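Long-range contacts in quinone oxidoreductase (Escherichia coli, PDB 1QOR), which catalyses the NADPH-dependent one-electron reduction of quinones to 1,4-benzosemiquinones and works as a homodimer: residues 4-9 / 17-22; 29-34 / 67-72; 63-68 / 85-90; 120-125 / 278-283; 141-146 / 165-170. All coordinates share one frame; numbering follows the deposited sequence.

Contact 1 of 5, residues 4-9 / 17-22; sequences RIEFHK and QAVEFT
The N-terminal beta hairpin is built from strands 3-6 and 17-20, antiparallel and joined by a loop. R4 pairs with V19 and E6 with Q17 as hydrogen-bonded pairs, each with two backbone bonds, while I5 and A18 form the non-hydrogen-bonded pair between them. The side chains of R4, E6, Q17 and V19 share one face. There R4 and V19 lie side by side; with CG of R4 between its backbone N and carbonyl carbon (chi1 81°), R4 CG comes 3.6 Å from V19 CG2. E6 crosses V19 at about a right angle, with E6 CG 3.8 Å from V19 CG1. The E6 carboxylate has a partner on each oxygen. R4 NH1 meets E6 OE1 at 2.9 Å from above the carboxylate plane in a salt bridge, and H8 NE2 donates to the anti lone pair of E6 OE2 at 2.7 Å. An alanine in place of E6 would probably leave the R4 guanidinium and the H8 imidazole without this shared acceptor and uncover part of V19. R4 CD lies over one face of the F21 ring, 4.1 Å from the ring centroid. On the other face of the hairpin I5 CD1 touches A18 CB at 3.8 Å. The buried I5 side chain packs on L304, and I5 is backbone-bonded to Y95 and F7 to S59.

Contact 2 of 5, residues 29-34 / 67-72; sequences NEIQVE and GIVSKV
The carbonyl oxygen of Q32 accepts from three donors of the facing strand: S70 N at 2.8 Å, and, more weakly, K71 N at 3.4 Å and S70 OG at 3.3 Å. Two successive residues thus face one, which is a classic beta bulge. S70 OG reaches the carbonyl because it stands between its own backbone N and carbonyl carbon (chi1 59°); it also lies 3.2 Å from Q32 CG. The Q32 and K71 side chains run side by side in the same direction, and K71 carries on to a salt bridge with D25. An alanine in place of Q32 would probably leave the outer methylenes of K71 without the side chain alongside them and open a gap beside S70 OG. On the other face V69 CG2 touches two apolar partners, 4.0 Å from I31 CD1 and 4.0 Å from V33 CG2. Past the bulge, E34 and I68 are bonded in both directions, and G67 CA lies 3.4 Å from E34 O, where a side chain on G67 would clash. V85 of strand 84-87 covers V33 and V69. This bulged antiparallel pair belongs to the GroES-like domain of the zinc-containing alcohol dehydrogenase family.

Contact 3 of 5, residues 63-68 / 85-90; sequences TEAAGI and VVYAQS
T63 and S90 meet at the open end of a beta hairpin made by strands 65-72 and 84-87 in the GroES-like domain. Backbone hydrogen bonds join the strands in antiparallel fashion. A65 with Y87 and G67 with V85 are hydrogen-bonded pairs with a bond in each direction, and A66 with V86 is the non-hydrogen-bonded pair between them. Here the CA atoms come within 4.0 Å, and A66 CB packs on V86 CG1 at 3.5 Å. Beyond the strands the pairing continues through polar groups of the loops: S90 N donates to a lone pair of T63 O in the carbonyl plane, and the T63 hydroxyl, OG1, donates to A88 O at 2.7 Å from above that carbonyl's plane. T63 therefore holds both A88 and S90, by its side chain and its main chain respectively.

The remaining polar side chains turn to other parts of the chain. E64 OE2 accepts from L123 N, which ties the hairpin to helix 115-135; E64 OE1 accepts from N41 ND2, while Q89 NE2 donates to I270 O. On the opposite face of the sheet from A66 and V86, the Y87 ring packs back across A65, and its OH is hydrogen-bonded to N35 ND2. A65 O sits over one face of the ring, 3.3 Å above its plane and displaced toward the rim, while T63 O approaches the ring edge, 3.6 Å from Y87 CD1. At the far end of the ring, A65 CB is 3.5 Å from Y87 CZ and 3.3 Å from Y87 OH.

Contact 4 of 5, residues 120-125 / 278-283; sequences ASFLKG and EASNEL
The phenyl ring of F122 turns its edge to S280, whose OG lies in the ring plane, 3.4 Å from both F122 CE1 and F122 CZ. L283 comes up obliquely on the same ring, with its CD2 3.9 Å from F122 CD1. A CG anti to the backbone N (chi1 -160°) starts the F122 side chain off from helix 115-135 toward the second helix. The hydroxyl of S280 is not left to the ring alone, since it is hydrogen-bonded to L276 O one turn earlier in its own helix.

L283 makes the broadest contact of the pair, laying its two methyl groups against S121 and G125, one turn apart on the facing helix. Its CD2 also approaches S121 O, at 3.8 Å, while its CD1 lies 4.0 Å from G125 CA. G125 is what lets the leucine come so close: a side chain at this position would run into L283 CD1 and into S121 O. That carbonyl is already engaged, accepting from G125 N at 2.7 Å.

The contact is thus carried by apolar packing, between helix segments whose axes stay 10.8 Å apart at an angle of 126°. It is buried and small, resting on the F122 ring and the L283 side chain. Helix 152-164 packs alongside, with W160 against L283 and I156 against S121, while L276 and I287 of helix 273-288 add to the packing on F122 and S121. On another side of helix 115-135, L123 and K124 touch the bound NADPH.

Contact 5 of 5, residues 141-146 / 165-170; sequences DEQFLF and GAKLIG
F144 and L168 form the apolar centre of this parallel strand pair. L168 CA lies over one face of the F144 ring, 4.2 Å from its centroid, and A166 CB meets the ring edge, 3.9 Å from F144 CE1. L168 CD1 also reaches F146 CB, at 3.7 Å. On the other face of the sheet L145 CD1 packs on I169 CG2 at 3.9 Å. Backbone bonds alternate between the strands and set this register: E142 O accepts from K167 N, F144 N donates to K167 O, F144 O accepts from I169 N, and F146 N donates to I169 O. At the entry to the pair D141 N donates to G165 O at 2.7 Å, and G165 closes the preceding helix in a Schellman motif. A water there accepts from K167 NZ and donates to D141 OD1, at 2.8 Å, and to G165 O, linking the lysine to the aspartate of the loop before the first strand. Farther out, A161 of helix 152-164 covers F144 and L168, while V153 and A157 pack on F146. Strand, helix and parallel strand make a right-handed beta-alpha-beta crossover, the opening unit of the NADPH-binding Rossmann fold.

In the fold
Contacts 2 and 3 share G67 and I68 and lie side by side in one sheet, with V85 of contact 3 packed on V33 and V69 of contact 2. Contact 3 touches contact 4 in turn, E64 OE2 lying 2.8 Å from L123 N and A88 CB 3.6 Å from F122 CD2, so the GroES-like sheet abuts helix 115-135. Contact 1 stands apart at the surface, its nearest atoms about 7 Å from contact 2. Contact 5 lies in the Rossmann domain, its centre about 42 Å from that of contact 1. The NADPH touches L123 and K124 in contact 4, and comes about 8 Å from the E64 side chain and about 7 Å from that of F146.

Contact 1 of 5, residues 4-9 / 17-22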
# COMPACT_ATOMS: atom_id res chain seq x y z
N ARG A 4 1.44 -37.49 15.29
CA ARG A 4 1.56 -36.10 14.87
C ARG A 4 2.85 -36.04 14.08
O ARG A 4 3.70 -36.95 14.16
CB ARG A 4 1.64 -35.15 16.08
CG ARG A 4 3.04 -35.04 16.72
CD ARG A 4 3.06 -34.40 18.12
NE ARG A 4 2.57 -33.01 18.14
CZ ARG A 4 3.33 -31.91 18.08
NH1 ARG A 4 4.66 -32.00 17.97
NH2 ARG A 4 2.76 -30.70 18.13
N ILE A 5 2.98 -35.02 13.25
CA ILE A 5 4.19 -34.82 12.48
C ILE A 5 4.93 -33.71 13.19
O ILE A 5 4.31 -32.78 13.73
CB ILE A 5 3.90 -34.34 11.03
CG1 ILE A 5 3.22 -35.45 10.22
CG2 ILE A 5 5.18 -33.91 10.35
CD1 ILE A 5 4.05 -36.72 10.07
N GLU A 6 6.24 -33.82 13.26
CA GLU A 6 7.01 -32.75 13.87
C GLU A 6 8.38 -32.64 13.27
O GLU A 6 8.80 -33.51 12.51
CB GLU A 6 7.04 -32.88 15.39
CG GLU A 6 7.80 -34.05 15.91
CD GLU A 6 7.90 -34.00 17.43
OE1 GLU A 6 6.83 -33.86 18.09
OE2 GLU A 6 9.05 -34.08 17.94
N PHE A 7 8.98 -31.48 13.46
CA PHE A 7 10.33 -31.24 12.94
C PHE A 7 11.15 -30.59 14.08
O PHE A 7 10.61 -29.86 14.91
CB PHE A 7 10.31 -30.44 11.61
CG PHE A 7 9.79 -29.03 11.73
CD1 PHE A 7 8.42 -28.77 11.77
CD2 PHE A 7 10.68 -27.95 11.79
CE1 PHE A 7 7.93 -27.45 11.88
CE2 PHE A 7 10.22 -26.63 11.90
CZ PHE A 7 8.83 -26.38 11.95
N HIS A 8 12.41 -31.00 14.17
CA HIS A 8 13.35 -30.56 15.20
C HIS A 8 14.36 -29.55 14.66
O HIS A 8 15.14 -28.98 15.43
CB HIS A 8 14.11 -31.80 15.75
CG HIS A 8 13.26 -32.76 16.52
ND1 HIS A 8 13.67 -33.36 17.69
CD2 HIS A 8 12.00 -33.23 16.29
CE1 HIS A 8 12.72 -34.15 18.15
NE2 HIS A 8 11.69 -34.09 17.31
N LYS A 9 14.34 -29.32 13.35
CA LYS A 9 15.26 -28.39 12.71
C LYS A 9 14.66 -27.93 11.40
O LYS A 9 13.84 -28.65 10.82
CB LYS A 9 16.59 -29.09 12.40
CG LYS A 9 16.42 -30.36 11.58
CD LYS A 9 17.73 -31.01 11.18
CE LYS A 9 18.57 -30.01 10.40
NZ LYS A 9 19.65 -30.68 9.57
N GLN A 17 8.97 -35.58 10.61
CA GLN A 17 8.93 -36.93 11.17
C GLN A 17 7.67 -37.24 11.96
O GLN A 17 7.16 -36.40 12.70
CB GLN A 17 10.20 -37.22 12.00
CG GLN A 17 10.36 -36.46 13.31
CD GLN A 17 11.71 -36.77 14.03
OE1 GLN A 17 11.74 -37.29 15.16
NE2 GLN A 17 12.82 -36.45 13.36
N ALA A 18 7.10 -38.42 11.70
CA ALA A 18 5.89 -38.85 12.41
C ALA A 18 6.32 -39.30 13.80
O ALA A 18 7.40 -39.89 13.96
CB ALA A 18 5.23 -39.97 11.66
N VAL A 19 5.54 -38.97 14.83
CA VAL A 19 5.89 -39.38 16.19
C VAL A 19 4.66 -39.72 16.97
O VAL A 19 3.63 -39.05 16.83
CB VAL A 19 6.72 -38.30 17.01
CG1 VAL A 19 7.93 -37.80 16.21
CG2 VAL A 19 5.85 -37.15 17.48
N GLU A 20 4.73 -40.74 17.80
CA GLU A 20 3.56 -41.10 18.59
C GLU A 20 3.47 -40.21 19.82
O GLU A 20 4.48 -39.69 20.29
CB GLU A 20 3.59 -42.56 18.99
N PHE A 21 2.26 -39.97 20.28
CA PHE A 21 2.08 -39.15 21.45
C PHE A 21 0.69 -39.37 22.01
O PHE A 21 -0.14 -40.01 21.38
CB PHE A 21 2.29 -37.68 21.13
CG PHE A 21 1.10 -37.02 20.48
CD1 PHE A 21 0.69 -37.40 19.19
CD2 PHE A 21 0.36 -36.07 21.17
CE1 PHE A 21 -0.45 -36.85 18.63
CE2 PHE A 21 -0.79 -35.51 20.60
CZ PHE A 21 -1.20 -35.90 19.34
N THR A 22 0.48 -38.84 23.21
CA THR A 22 -0.80 -38.91 23.91
C THR A 22 -1.33 -37.48 24.04
O THR A 22 -0.67 -36.60 24.61
CB THR A 22 -0.63 -39.51 25.32
OG1 THR A 22 -0.23 -40.88 25.20
CG2 THR A 22 -1.94 -39.41 26.13

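Contact 2 of 5, residues 29-34 / 67-72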
# COMPACT_ATOMS: atom_id res chain seq x y z
N ASN A 29 -11.02 -23.24 27.57
CA ASN A 29 -11.58 -22.60 26.38
C ASN A 29 -11.28 -23.33 25.05
O ASN A 29 -11.46 -22.77 23.97
CB ASN A 29 -11.08 -21.14 26.32
CG ASN A 29 -9.54 -21.03 26.19
OD1 ASN A 29 -8.80 -21.99 26.44
ND2 ASN A 29 -9.06 -19.84 25.82
N GLU A 30 -10.87 -24.59 25.13
CA GLU A 30 -10.54 -25.39 23.97
C GLU A 30 -11.46 -26.60 23.78
O GLU A 30 -12.24 -26.95 24.65
CB GLU A 30 -9.11 -25.94 24.12
CG GLU A 30 -8.03 -24.88 24.31
CD GLU A 30 -6.61 -25.46 24.31
OE1 GLU A 30 -6.41 -26.61 24.76
OE2 GLU A 30 -5.68 -24.75 23.88
N ILE A 31 -11.35 -27.23 22.62
CA ILE A 31 -12.11 -28.45 22.31
C ILE A 31 -11.01 -29.36 21.76
O ILE A 31 -9.95 -28.88 21.34
CB ILE A 31 -13.17 -28.23 21.19
CG1 ILE A 31 -12.51 -27.73 19.89
CG2 ILE A 31 -14.26 -27.31 21.69
CD1 ILE A 31 -13.43 -27.52 18.68
N GLN A 32 -11.22 -30.67 21.83
CA GLN A 32 -10.26 -31.62 21.31
C GLN A 32 -10.94 -32.25 20.10
O GLN A 32 -12.09 -32.69 20.20
CB GLN A 32 -10.00 -32.70 22.33
CG GLN A 32 -9.22 -33.85 21.77
CD GLN A 32 -8.63 -34.67 22.89
OE1 GLN A 32 -7.77 -34.18 23.64
NE2 GLN A 32 -9.12 -35.91 23.04
N VAL A 33 -10.21 -32.36 19.00
CA VAL A 33 -10.79 -32.90 17.77
C VAL A 33 -10.04 -34.07 17.21
O VAL A 33 -8.81 -34.08 17.18
CB VAL A 33 -10.86 -31.78 16.68
CG1 VAL A 33 -11.28 -32.32 15.33
CG2 VAL A 33 -11.78 -30.66 17.14
N GLU A 34 -10.76 -35.12 16.86
CA GLU A 34 -10.13 -36.27 16.25
C GLU A 34 -10.19 -35.88 14.77
O GLU A 34 -11.30 -35.79 14.19
CB GLU A 34 -10.95 -37.53 16.45
CG GLU A 34 -11.03 -38.08 17.84
CD GLU A 34 -12.03 -39.23 17.88
OE1 GLU A 34 -11.80 -40.27 17.18
OE2 GLU A 34 -13.09 -39.07 18.54
N GLY A 67 -12.94 -32.41 11.60
CA GLY A 67 -13.15 -33.69 12.27
C GLY A 67 -14.26 -33.66 13.29
O GLY A 67 -15.11 -32.76 13.28
N ILE A 68 -14.22 -34.61 14.22
CA ILE A 68 -15.24 -34.70 15.26
C ILE A 68 -14.72 -34.32 16.63
O ILE A 68 -13.65 -34.76 17.05
CB ILE A 68 -15.92 -36.11 15.32
CG1 ILE A 68 -16.69 -36.37 14.03
CG2 ILE A 68 -16.98 -36.15 16.42
CD1 ILE A 68 -16.05 -37.42 13.22
N VAL A 69 -15.47 -33.48 17.31
CA VAL A 69 -15.07 -33.05 18.63
C VAL A 69 -15.16 -34.22 19.61
O VAL A 69 -16.24 -34.79 19.82
CB VAL A 69 -15.95 -31.91 19.07
CG1 VAL A 69 -15.66 -31.54 20.51
CG2 VAL A 69 -15.69 -30.74 18.19
N SER A 70 -14.03 -34.66 20.14
CA SER A 70 -14.04 -35.75 21.11
C SER A 70 -14.23 -35.24 22.54
O SER A 70 -14.93 -35.85 23.30
CB SER A 70 -12.78 -36.60 21.00
OG SER A 70 -11.67 -35.76 21.22
N LYS A 71 -13.66 -34.10 22.89
CA LYS A 71 -13.83 -33.57 24.25
C LYS A 71 -14.00 -32.07 24.20
O LYS A 71 -13.54 -31.43 23.25
CB LYS A 71 -12.62 -33.88 25.13
CG LYS A 71 -12.20 -35.34 25.20
CD LYS A 71 -11.05 -35.46 26.14
CE LYS A 71 -10.52 -36.86 26.17
NZ LYS A 71 -9.26 -36.84 26.98
N VAL A 72 -14.51 -31.49 25.27
CA VAL A 72 -14.74 -30.05 25.34
C VAL A 72 -14.29 -29.46 26.69
O VAL A 72 -14.58 -30.03 27.73
CB VAL A 72 -16.24 -29.71 25.13
CG1 VAL A 72 -16.48 -28.25 25.35
CG2 VAL A 72 -16.68 -30.06 23.73

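Contact 3 of 5, residues 63-68 / 85-90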
# COMPACT_ATOMS: atom_id res chain seq x y z
N THR A 63 -2.32 -25.65 10.54
CA THR A 63 -3.31 -25.00 11.37
C THR A 63 -4.72 -25.28 10.85
O THR A 63 -5.68 -24.67 11.36
CB THR A 63 -3.16 -23.47 11.37
OG1 THR A 63 -3.39 -22.98 10.04
CG2 THR A 63 -1.79 -23.08 11.84
N GLU A 64 -4.86 -26.20 9.88
CA GLU A 64 -6.18 -26.50 9.28
C GLU A 64 -6.58 -27.97 9.29
O GLU A 64 -5.82 -28.82 8.85
CB GLU A 64 -6.21 -26.04 7.82
CG GLU A 64 -7.59 -26.14 7.18
CD GLU A 64 -7.59 -25.89 5.66
OE1 GLU A 64 -6.54 -26.00 4.99
OE2 GLU A 64 -8.67 -25.56 5.13
N ALA A 65 -7.79 -28.27 9.76
CA ALA A 65 -8.23 -29.63 9.75
C ALA A 65 -9.71 -29.63 10.08
O ALA A 65 -10.26 -28.61 10.53
CB ALA A 65 -7.44 -30.47 10.75
N ALA A 66 -10.35 -30.77 9.80
CA ALA A 66 -11.79 -30.96 10.04
C ALA A 66 -11.96 -32.30 10.72
O ALA A 66 -11.17 -33.23 10.45
CB ALA A 66 -12.57 -30.94 8.67
N GLY A 67 -12.94 -32.41 11.60
CA GLY A 67 -13.15 -33.69 12.27
C GLY A 67 -14.26 -33.66 13.29
O GLY A 67 -15.11 -32.76 13.28
N ILE A 68 -14.22 -34.61 14.22
CA ILE A 68 -15.24 -34.70 15.26
C ILE A 68 -14.72 -34.32 16.63
O ILE A 68 -13.65 -34.76 17.05
CB ILE A 68 -15.92 -36.11 15.32
CG1 ILE A 68 -16.69 -36.37 14.03
CG2 ILE A 68 -16.98 -36.15 16.42
CD1 ILE A 68 -16.05 -37.42 13.22
N VAL A 85 -16.62 -30.34 13.05
CA VAL A 85 -16.07 -28.98 12.93
C VAL A 85 -14.88 -28.88 11.99
O VAL A 85 -14.25 -29.90 11.64
CB VAL A 85 -15.59 -28.43 14.32
CG1 VAL A 85 -16.70 -28.45 15.33
CG2 VAL A 85 -14.43 -29.26 14.82
N VAL A 86 -14.59 -27.65 11.55
CA VAL A 86 -13.42 -27.37 10.74
C VAL A 86 -12.74 -26.18 11.42
O VAL A 86 -13.40 -25.30 12.00
CB VAL A 86 -13.67 -26.73 9.32
CG1 VAL A 86 -12.88 -27.45 8.24
CG2 VAL A 86 -15.11 -26.41 9.02
N TYR A 87 -11.45 -26.06 11.20
CA TYR A 87 -10.73 -24.92 11.72
C TYR A 87 -9.56 -24.62 10.78
O TYR A 87 -9.03 -25.54 10.13
CB TYR A 87 -10.25 -25.15 13.16
CG TYR A 87 -9.50 -26.42 13.37
CD1 TYR A 87 -8.12 -26.47 13.22
CD2 TYR A 87 -10.18 -27.58 13.73
CE1 TYR A 87 -7.43 -27.67 13.42
CE2 TYR A 87 -9.51 -28.77 13.94
CZ TYR A 87 -8.14 -28.82 13.79
OH TYR A 87 -7.51 -30.05 14.01
N ALA A 88 -9.21 -23.33 10.68
CA ALA A 88 -8.12 -22.87 9.82
C ALA A 88 -6.98 -22.19 10.60
O ALA A 88 -5.86 -22.02 10.08
CB ALA A 88 -8.67 -21.86 8.81
N GLN A 89 -7.28 -21.80 11.84
CA GLN A 89 -6.31 -21.04 12.64
C GLN A 89 -6.01 -21.64 14.01
O GLN A 89 -6.17 -20.97 15.01
CB GLN A 89 -6.88 -19.62 12.85
CG GLN A 89 -7.18 -18.87 11.57
CD GLN A 89 -8.28 -17.83 11.75
OE1 GLN A 89 -9.47 -18.17 12.01
NE2 GLN A 89 -7.90 -16.55 11.65
N SER A 90 -5.61 -22.90 14.07
CA SER A 90 -5.34 -23.46 15.37
C SER A 90 -3.88 -23.19 15.65
O SER A 90 -3.14 -22.75 14.77
CB SER A 90 -5.55 -24.97 15.31
OG SER A 90 -4.50 -25.56 14.55

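Contact 4 of 5, residues 120-125 / 278-283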
# COMPACT_ATOMS: atom_id res chain seq x y z
N ALA A 120 -10.23 -29.14 2.42
CA ALA A 120 -9.66 -28.77 1.13
C ALA A 120 -9.90 -27.26 0.86
O ALA A 120 -9.21 -26.62 0.03
CB ALA A 120 -10.34 -29.61 0.00
N SER A 121 -10.80 -26.66 1.62
CA SER A 121 -11.19 -25.32 1.27
C SER A 121 -11.43 -24.31 2.36
O SER A 121 -11.77 -23.17 2.03
CB SER A 121 -12.52 -25.46 0.53
OG SER A 121 -13.49 -25.98 1.45
N PHE A 122 -11.33 -24.70 3.62
CA PHE A 122 -11.62 -23.73 4.68
C PHE A 122 -10.63 -22.54 4.79
O PHE A 122 -11.02 -21.38 4.65
CB PHE A 122 -11.83 -24.44 6.04
CG PHE A 122 -12.58 -23.59 7.05
CD1 PHE A 122 -13.86 -23.11 6.76
CD2 PHE A 122 -11.99 -23.26 8.27
CE1 PHE A 122 -14.54 -22.30 7.68
CE2 PHE A 122 -12.66 -22.45 9.19
CZ PHE A 122 -13.94 -21.97 8.90
N LEU A 123 -9.35 -22.82 5.00
CA LEU A 123 -8.34 -21.76 5.08
C LEU A 123 -8.27 -21.00 3.74
O LEU A 123 -8.32 -19.79 3.70
CB LEU A 123 -6.95 -22.35 5.40
CG LEU A 123 -5.87 -21.34 5.84
CD1 LEU A 123 -4.81 -22.00 6.76
CD2 LEU A 123 -5.20 -20.77 4.61
N LYS A 124 -8.17 -21.73 2.63
CA LYS A 124 -8.08 -21.10 1.32
C LYS A 124 -9.37 -20.32 0.94
O LYS A 124 -9.30 -19.23 0.32
CB LYS A 124 -7.74 -22.16 0.28
CG LYS A 124 -6.38 -22.82 0.47
CD LYS A 124 -6.30 -24.14 -0.36
CE LYS A 124 -5.19 -25.11 0.11
NZ LYS A 124 -5.37 -25.75 1.50
N GLY A 125 -10.55 -20.82 1.34
CA GLY A 125 -11.79 -20.14 0.98
C GLY A 125 -11.98 -18.86 1.78
O GLY A 125 -12.52 -17.85 1.28
N GLU A 278 -19.50 -14.94 9.86
CA GLU A 278 -20.03 -14.32 8.65
C GLU A 278 -19.34 -14.89 7.39
O GLU A 278 -20.02 -15.28 6.41
CB GLU A 278 -19.83 -12.81 8.69
N ALA A 279 -18.01 -15.02 7.44
CA ALA A 279 -17.27 -15.56 6.32
C ALA A 279 -17.57 -17.04 6.03
O ALA A 279 -17.64 -17.42 4.87
CB ALA A 279 -15.78 -15.35 6.53
N SER A 280 -17.73 -17.85 7.08
CA SER A 280 -18.03 -19.29 6.94
C SER A 280 -19.40 -19.47 6.32
O SER A 280 -19.63 -20.40 5.54
CB SER A 280 -18.08 -20.01 8.30
OG SER A 280 -16.82 -20.09 8.91
N ASN A 281 -20.33 -18.64 6.75
CA ASN A 281 -21.69 -18.72 6.24
C ASN A 281 -21.69 -18.51 4.74
O ASN A 281 -22.32 -19.27 4.00
CB ASN A 281 -22.61 -17.74 6.98
CG ASN A 281 -22.91 -18.21 8.39
OD1 ASN A 281 -22.74 -19.39 8.71
ND2 ASN A 281 -23.30 -17.30 9.24
N GLU A 282 -20.94 -17.52 4.28
CA GLU A 282 -20.83 -17.28 2.85
C GLU A 282 -20.21 -18.50 2.15
O GLU A 282 -20.82 -19.11 1.26
CB GLU A 282 -19.95 -16.06 2.60
CG GLU A 282 -20.52 -14.83 3.20
CD GLU A 282 -21.84 -14.49 2.58
OE1 GLU A 282 -22.02 -14.83 1.38
OE2 GLU A 282 -22.67 -13.85 3.26
N LEU A 283 -18.99 -18.83 2.55
CA LEU A 283 -18.25 -19.95 1.99
C LEU A 283 -19.06 -21.25 1.93
O LEU A 283 -19.12 -21.93 0.91
CB LEU A 283 -16.96 -20.16 2.80
CG LEU A 283 -16.09 -21.34 2.39
CD1 LEU A 283 -15.63 -21.20 0.93
CD2 LEU A 283 -14.92 -21.50 3.33

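Contact 5 of 5, residues 141-146 / 165-170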
# COMPACT_ATOMS: atom_id res chain seq x y z
N ASP A 141 -18.29 -7.66 -13.89
CA ASP A 141 -17.59 -7.26 -15.11
C ASP A 141 -16.18 -6.75 -14.92
O ASP A 141 -15.46 -6.54 -15.92
CB ASP A 141 -18.35 -6.18 -15.88
CG ASP A 141 -19.68 -6.65 -16.33
OD1 ASP A 141 -19.77 -7.72 -16.98
OD2 ASP A 141 -20.66 -5.95 -15.99
N GLU A 142 -15.75 -6.52 -13.68
CA GLU A 142 -14.41 -6.01 -13.47
C GLU A 142 -13.35 -7.01 -13.88
O GLU A 142 -13.43 -8.17 -13.48
CB GLU A 142 -14.21 -5.64 -12.02
CG GLU A 142 -12.84 -5.06 -11.77
CD GLU A 142 -12.70 -4.33 -10.45
OE1 GLU A 142 -13.59 -4.42 -9.58
OE2 GLU A 142 -11.68 -3.64 -10.30
N GLN A 143 -12.35 -6.56 -14.63
CA GLN A 143 -11.23 -7.41 -15.05
C GLN A 143 -10.11 -7.19 -14.03
O GLN A 143 -9.84 -6.07 -13.65
CB GLN A 143 -10.71 -6.99 -16.43
CG GLN A 143 -11.76 -7.00 -17.54
CD GLN A 143 -11.21 -6.56 -18.91
OE1 GLN A 143 -11.91 -6.66 -19.91
NE2 GLN A 143 -10.00 -6.10 -18.96
N PHE A 144 -9.44 -8.24 -13.60
CA PHE A 144 -8.36 -8.07 -12.64
C PHE A 144 -7.47 -9.28 -12.81
O PHE A 144 -7.92 -10.30 -13.36
CB PHE A 144 -8.90 -7.98 -11.20
CG PHE A 144 -9.62 -9.22 -10.75
CD1 PHE A 144 -10.97 -9.44 -11.10
CD2 PHE A 144 -8.97 -10.17 -9.94
CE1 PHE A 144 -11.65 -10.59 -10.64
CE2 PHE A 144 -9.66 -11.32 -9.49
CZ PHE A 144 -11.01 -11.51 -9.85
N LEU A 145 -6.23 -9.17 -12.34
CA LEU A 145 -5.26 -10.24 -12.45
C LEU A 145 -5.12 -11.07 -11.14
O LEU A 145 -5.14 -10.50 -10.02
CB LEU A 145 -3.93 -9.66 -12.91
CG LEU A 145 -2.74 -10.60 -13.13
CD1 LEU A 145 -3.00 -11.47 -14.32
CD2 LEU A 145 -1.46 -9.75 -13.34
N PHE A 146 -4.94 -12.39 -11.28
CA PHE A 146 -4.82 -13.26 -10.12
C PHE A 146 -3.82 -14.33 -10.49
O PHE A 146 -4.08 -15.12 -11.38
CB PHE A 146 -6.19 -13.86 -9.77
CG PHE A 146 -6.31 -14.37 -8.36
CD1 PHE A 146 -5.65 -15.54 -7.95
CD2 PHE A 146 -7.09 -13.69 -7.42
CE1 PHE A 146 -5.77 -16.03 -6.62
CE2 PHE A 146 -7.21 -14.15 -6.10
CZ PHE A 146 -6.54 -15.33 -5.70
N GLY A 165 -19.53 -12.68 -11.11
CA GLY A 165 -19.76 -12.13 -12.43
C GLY A 165 -18.61 -11.24 -12.83
O GLY A 165 -18.76 -10.33 -13.65
N ALA A 166 -17.43 -11.56 -12.33
CA ALA A 166 -16.26 -10.76 -12.59
C ALA A 166 -15.37 -11.46 -13.58
O ALA A 166 -15.56 -12.64 -13.87
CB ALA A 166 -15.54 -10.49 -11.30
N LYS A 167 -14.36 -10.73 -14.06
CA LYS A 167 -13.47 -11.27 -15.06
C LYS A 167 -12.01 -11.48 -14.63
O LYS A 167 -11.13 -10.67 -14.89
CB LYS A 167 -13.55 -10.44 -16.35
CG LYS A 167 -14.96 -10.39 -17.00
CD LYS A 167 -14.87 -9.56 -18.28
CE LYS A 167 -16.20 -9.38 -19.00
NZ LYS A 167 -16.91 -10.68 -19.14
N LEU A 168 -11.77 -12.62 -14.03
CA LEU A 168 -10.46 -12.95 -13.57
C LEU A 168 -9.56 -13.32 -14.74
O LEU A 168 -9.94 -14.14 -15.58
CB LEU A 168 -10.53 -14.12 -12.55
CG LEU A 168 -9.25 -14.67 -11.87
CD1 LEU A 168 -9.63 -15.11 -10.46
CD2 LEU A 168 -8.58 -15.81 -12.62
N ILE A 169 -8.39 -12.69 -14.80
CA ILE A 169 -7.38 -13.01 -15.79
C ILE A 169 -6.33 -13.74 -14.91
O ILE A 169 -5.75 -13.14 -14.01
CB ILE A 169 -6.78 -11.70 -16.39
CG1 ILE A 169 -7.88 -10.89 -17.10
CG2 ILE A 169 -5.55 -12.00 -17.24
CD1 ILE A 169 -7.48 -9.41 -17.32
N GLY A 170 -6.14 -15.04 -15.10
CA GLY A 170 -5.21 -15.78 -14.26
C GLY A 170 -3.89 -16.06 -14.93
O GLY A 170 -3.81 -15.89 -16.14
O HOH W 1 -18.80 -10.33 -16.88